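Local coordinates for DNA polymerase III, beta subunit (PDB 3T0P), which probably acts as a ring-shaped sliding clamp that encircles DNA and tethers DNA polymerases and other proteins to it, at residues B[267-270]-B[271-274]; B[318-322]-B[323-327]. All blocks are in the same frame, centred on the assembly; numbering follows the deposited sequence.

Contact 1: residues B[267-270]-B[271-274]; sequences CIDR and ATLL
T272 folds its hydroxyl back onto the preceding turn, where OG1 donates to D269 O over 2.6 Å. The donor lies in the carbonyl plane on a lone pair, with a C=O...donor angle of 139°. This reach depends on chi1 of 64°, which sets OG1 between the backbone N and the carbonyl carbon and leaves CG2 anti to the carbonyl carbon, 3.5 Å from I268 O. D269 O also takes a weak bond from T272 N at 3.2 Å. With an alanine here, D269 O would probably lose its short bond and keep the weak one, and I326 would lose the methyl packed against it. A271 is held by its backbone, its N donating to C267 O at 3.1 Å in a nearly straight bond (163°), while its CB sits 3.4 Å from I268 O and faces I283, I296 and M303. Residues 267-272 belong to the C-terminal part of helix 261-272 of the C-terminal clamp domain, and the bonding tightens along the chain: A271 N and T272 N reach four residues back, whereas L273 N reaches three, to R270 O at 3.3 Å, from above the carbonyl plane. L273 also sets its branch point, CG, over the same oxygen. R270 leaves the turn through its side chain, which bends and carries the guanidinium to a salt bridge with E305, while NH1 donates to K81 O of the second subunit. L273 and L274 pack on E77 and F106 of that subunit, placing this turn at the head-to-tail interface of the ring.

Contact 2: residues B[318-322]-B[323-327]; sequences IGFNP and KFFID
N321 lays its side chain across the F324 ring and caps the helix that begins beside it. Its CB stands over the ring face as a CH-pi contact, 4.0 Å from the F324 centroid and 26° off the normal. With CG anti to the backbone N (chi1 -177°), the amide runs on over the ring toward its rim. At the fork, OD1 turns to the helix start and accepts from K323 N at 3.2 Å, the donor sitting above the carbonyl plane; K323 CB lies 3.4 Å from the same oxygen. The other branch, ND2, ends over the F324 face, 3.6 Å from F324 CZ. N321 is thus the N-cap of helix 322-329, and the residues just outside and inside it close a hydrophobic staple: F320, the last residue of strand 316-320, meets F325 in the first turn. The two rings form a T-shaped pair, with F325 directing its edge at the F320 face, centroids 4.7 Å apart and planes at 71°. F325 CE2 hangs over the middle of the F320 ring, 3.5 Å from F320 CG, and both rings also pack on C348 and I361. P322 follows the cap; its N has no hydrogen to give, which suits the first turn, and its O accepts a nearly straight bond from I326 N at 3.0 Å. On the outer side, K323 bends at its end to bring NZ to the syn lone pair of D327 OD2 at 2.9 Å, a salt bridge one turn apart; R176 is a second partner of that carboxylate oxygen.

Contact 1 comes first along the chain and contact 2 follows in series, their centres about 10 Å apart within the C-terminal clamp domain. Each sits toward an end of one of its two helices: the C-terminal part of 261-272 and the start of 322-329, which pack directly together. T272 CG2 touches I326 CD1 at 3.4 Å, and I268 packs on the second helix, its CD1 3.6 Å from F325 CB and its CG2 3.6 Å from P322 CB. I268 and A271 lie on M285 and I283 of strand 283-288, with which strand 316-320, leading into contact 2, pairs in the four-stranded sheet. Contact 1 meets the second subunit, whereas contact 2 stays within its own chain, so the subunit interface and the packing between the two helices meet at helix 261-272.

Contact 1: residues B[267-270]-B[271-274]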
# COMPACT_ATOMS: atom_id res chain seq x y z
N CYS B 267 -9.15 0.97 -22.94
CA CYS B 267 -10.51 1.38 -23.14
C CYS B 267 -11.48 0.73 -22.14
O CYS B 267 -12.36 1.40 -21.63
CB CYS B 267 -10.94 1.09 -24.57
SG CYS B 267 -12.73 1.20 -24.80
N ILE B 268 -11.35 -0.60 -21.93
CA ILE B 268 -12.22 -1.33 -21.01
C ILE B 268 -11.96 -0.83 -19.58
O ILE B 268 -12.91 -0.66 -18.79
CB ILE B 268 -12.05 -2.86 -21.16
CG1 ILE B 268 -12.35 -3.28 -22.62
CG2 ILE B 268 -12.99 -3.58 -20.18
CD1 ILE B 268 -12.30 -4.79 -22.95
N ASP B 269 -10.71 -0.53 -19.26
CA ASP B 269 -10.35 0.00 -17.95
C ASP B 269 -11.01 1.40 -17.76
O ASP B 269 -11.58 1.64 -16.70
CB ASP B 269 -8.83 0.04 -17.83
CG ASP B 269 -8.30 0.55 -16.50
OD1 ASP B 269 -8.72 -0.00 -15.44
OD2 ASP B 269 -7.42 1.44 -16.52
N ARG B 270 -11.01 2.26 -18.78
CA ARG B 270 -11.67 3.59 -18.75
C ARG B 270 -13.15 3.45 -18.43
O ARG B 270 -13.67 4.15 -17.60
CB ARG B 270 -11.55 4.31 -20.10
CG ARG B 270 -10.31 5.12 -20.25
CD ARG B 270 -10.35 6.01 -21.48
NE ARG B 270 -9.98 5.30 -22.70
CZ ARG B 270 -8.73 5.01 -23.06
NH1 ARG B 270 -7.71 5.34 -22.29
NH2 ARG B 270 -8.50 4.36 -24.20
N ALA B 271 -13.83 2.53 -19.12
CA ALA B 271 -15.24 2.25 -18.94
C ALA B 271 -15.58 1.86 -17.49
O ALA B 271 -16.64 2.25 -17.01
CB ALA B 271 -15.64 1.12 -19.89
N THR B 272 -14.70 1.11 -16.79
CA THR B 272 -14.99 0.68 -15.41
C THR B 272 -15.14 1.81 -14.41
O THR B 272 -15.76 1.58 -13.38
CB THR B 272 -13.97 -0.28 -14.83
OG1 THR B 272 -12.70 0.36 -14.72
CG2 THR B 272 -13.91 -1.58 -15.56
N LEU B 273 -14.59 3.01 -14.69
CA LEU B 273 -14.74 4.14 -13.76
C LEU B 273 -16.22 4.55 -13.64
O LEU B 273 -16.61 5.10 -12.61
CB LEU B 273 -13.84 5.35 -14.14
CG LEU B 273 -14.21 6.24 -15.34
CD1 LEU B 273 -15.19 7.33 -14.97
CD2 LEU B 273 -12.97 6.85 -15.95
N LEU B 274 -17.06 4.26 -14.65
CA LEU B 274 -18.47 4.63 -14.60
C LEU B 274 -19.33 3.63 -13.80
O LEU B 274 -20.46 3.95 -13.45
CB LEU B 274 -19.02 4.78 -16.01
CG LEU B 274 -18.50 5.97 -16.78
CD1 LEU B 274 -18.95 5.92 -18.20
CD2 LEU B 274 -18.95 7.29 -16.17

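Contact 2: residues B[318-322]-B[323-327]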
# COMPACT_ATOMS: atom_id res chain seq x y z
N ILE B 318 -22.07 -7.42 -29.02
CA ILE B 318 -21.94 -8.39 -27.92
C ILE B 318 -21.59 -7.65 -26.61
O ILE B 318 -20.85 -6.67 -26.63
CB ILE B 318 -20.88 -9.48 -28.32
CG1 ILE B 318 -20.80 -10.63 -27.31
CG2 ILE B 318 -19.47 -8.90 -28.66
CD1 ILE B 318 -20.04 -11.94 -27.88
N GLY B 319 -22.13 -8.13 -25.50
CA GLY B 319 -21.86 -7.52 -24.19
C GLY B 319 -21.07 -8.41 -23.26
O GLY B 319 -21.14 -9.64 -23.35
N PHE B 320 -20.30 -7.79 -22.36
CA PHE B 320 -19.45 -8.52 -21.40
C PHE B 320 -19.30 -7.81 -20.09
O PHE B 320 -19.35 -6.58 -20.03
CB PHE B 320 -18.01 -8.66 -21.95
CG PHE B 320 -17.84 -9.48 -23.21
CD1 PHE B 320 -17.72 -10.87 -23.14
CD2 PHE B 320 -17.76 -8.86 -24.45
CE1 PHE B 320 -17.56 -11.63 -24.31
CE2 PHE B 320 -17.57 -9.62 -25.61
CZ PHE B 320 -17.48 -11.00 -25.53
N ASN B 321 -18.94 -8.60 -19.07
CA ASN B 321 -18.52 -8.06 -17.78
C ASN B 321 -17.10 -7.52 -18.02
O ASN B 321 -16.22 -8.31 -18.41
CB ASN B 321 -18.55 -9.13 -16.70
CG ASN B 321 -18.20 -8.67 -15.31
OD1 ASN B 321 -17.54 -7.64 -15.09
ND2 ASN B 321 -18.63 -9.44 -14.34
N PRO B 322 -16.88 -6.19 -17.88
CA PRO B 322 -15.55 -5.62 -18.19
C PRO B 322 -14.39 -6.28 -17.42
O PRO B 322 -13.30 -6.46 -18.00
CB PRO B 322 -15.68 -4.13 -17.81
CG PRO B 322 -16.99 -3.97 -17.17
CD PRO B 322 -17.84 -5.14 -17.46
N LYS B 323 -14.65 -6.69 -16.16
CA LYS B 323 -13.66 -7.32 -15.26
C LYS B 323 -12.95 -8.55 -15.92
O LYS B 323 -11.73 -8.66 -15.83
CB LYS B 323 -14.34 -7.76 -13.96
CG LYS B 323 -13.41 -8.41 -12.94
CD LYS B 323 -14.20 -9.17 -11.86
CE LYS B 323 -13.30 -9.62 -10.73
NZ LYS B 323 -12.29 -10.62 -11.17
N PHE B 324 -13.73 -9.41 -16.58
CA PHE B 324 -13.24 -10.63 -17.23
C PHE B 324 -12.22 -10.32 -18.36
O PHE B 324 -11.23 -11.02 -18.51
CB PHE B 324 -14.42 -11.45 -17.76
CG PHE B 324 -15.42 -11.90 -16.71
CD1 PHE B 324 -15.07 -11.94 -15.36
CD2 PHE B 324 -16.70 -12.30 -17.07
CE1 PHE B 324 -16.00 -12.36 -14.39
CE2 PHE B 324 -17.63 -12.72 -16.10
CZ PHE B 324 -17.26 -12.76 -14.77
N PHE B 325 -12.46 -9.25 -19.11
CA PHE B 325 -11.56 -8.86 -20.17
C PHE B 325 -10.30 -8.22 -19.60
O PHE B 325 -9.20 -8.51 -20.08
CB PHE B 325 -12.27 -7.89 -21.13
CG PHE B 325 -12.71 -8.58 -22.40
CD1 PHE B 325 -11.83 -8.70 -23.47
CD2 PHE B 325 -13.97 -9.15 -22.50
CE1 PHE B 325 -12.21 -9.38 -24.63
CE2 PHE B 325 -14.34 -9.84 -23.66
CZ PHE B 325 -13.48 -9.93 -24.72
N ILE B 326 -10.45 -7.34 -18.61
CA ILE B 326 -9.35 -6.66 -17.94
C ILE B 326 -8.42 -7.72 -17.31
O ILE B 326 -7.22 -7.72 -17.60
CB ILE B 326 -9.86 -5.64 -16.90
CG1 ILE B 326 -10.45 -4.40 -17.58
CG2 ILE B 326 -8.74 -5.22 -15.94
CD1 ILE B 326 -11.41 -3.58 -16.72
N ASP B 327 -8.98 -8.68 -16.56
CA ASP B 327 -8.16 -9.75 -15.94
C ASP B 327 -7.32 -10.49 -16.96
O ASP B 327 -6.13 -10.65 -16.74
CB ASP B 327 -9.04 -10.78 -15.22
CG ASP B 327 -9.73 -10.33 -13.96
OD1 ASP B 327 -9.46 -9.19 -13.50
OD2 ASP B 327 -10.58 -11.11 -13.44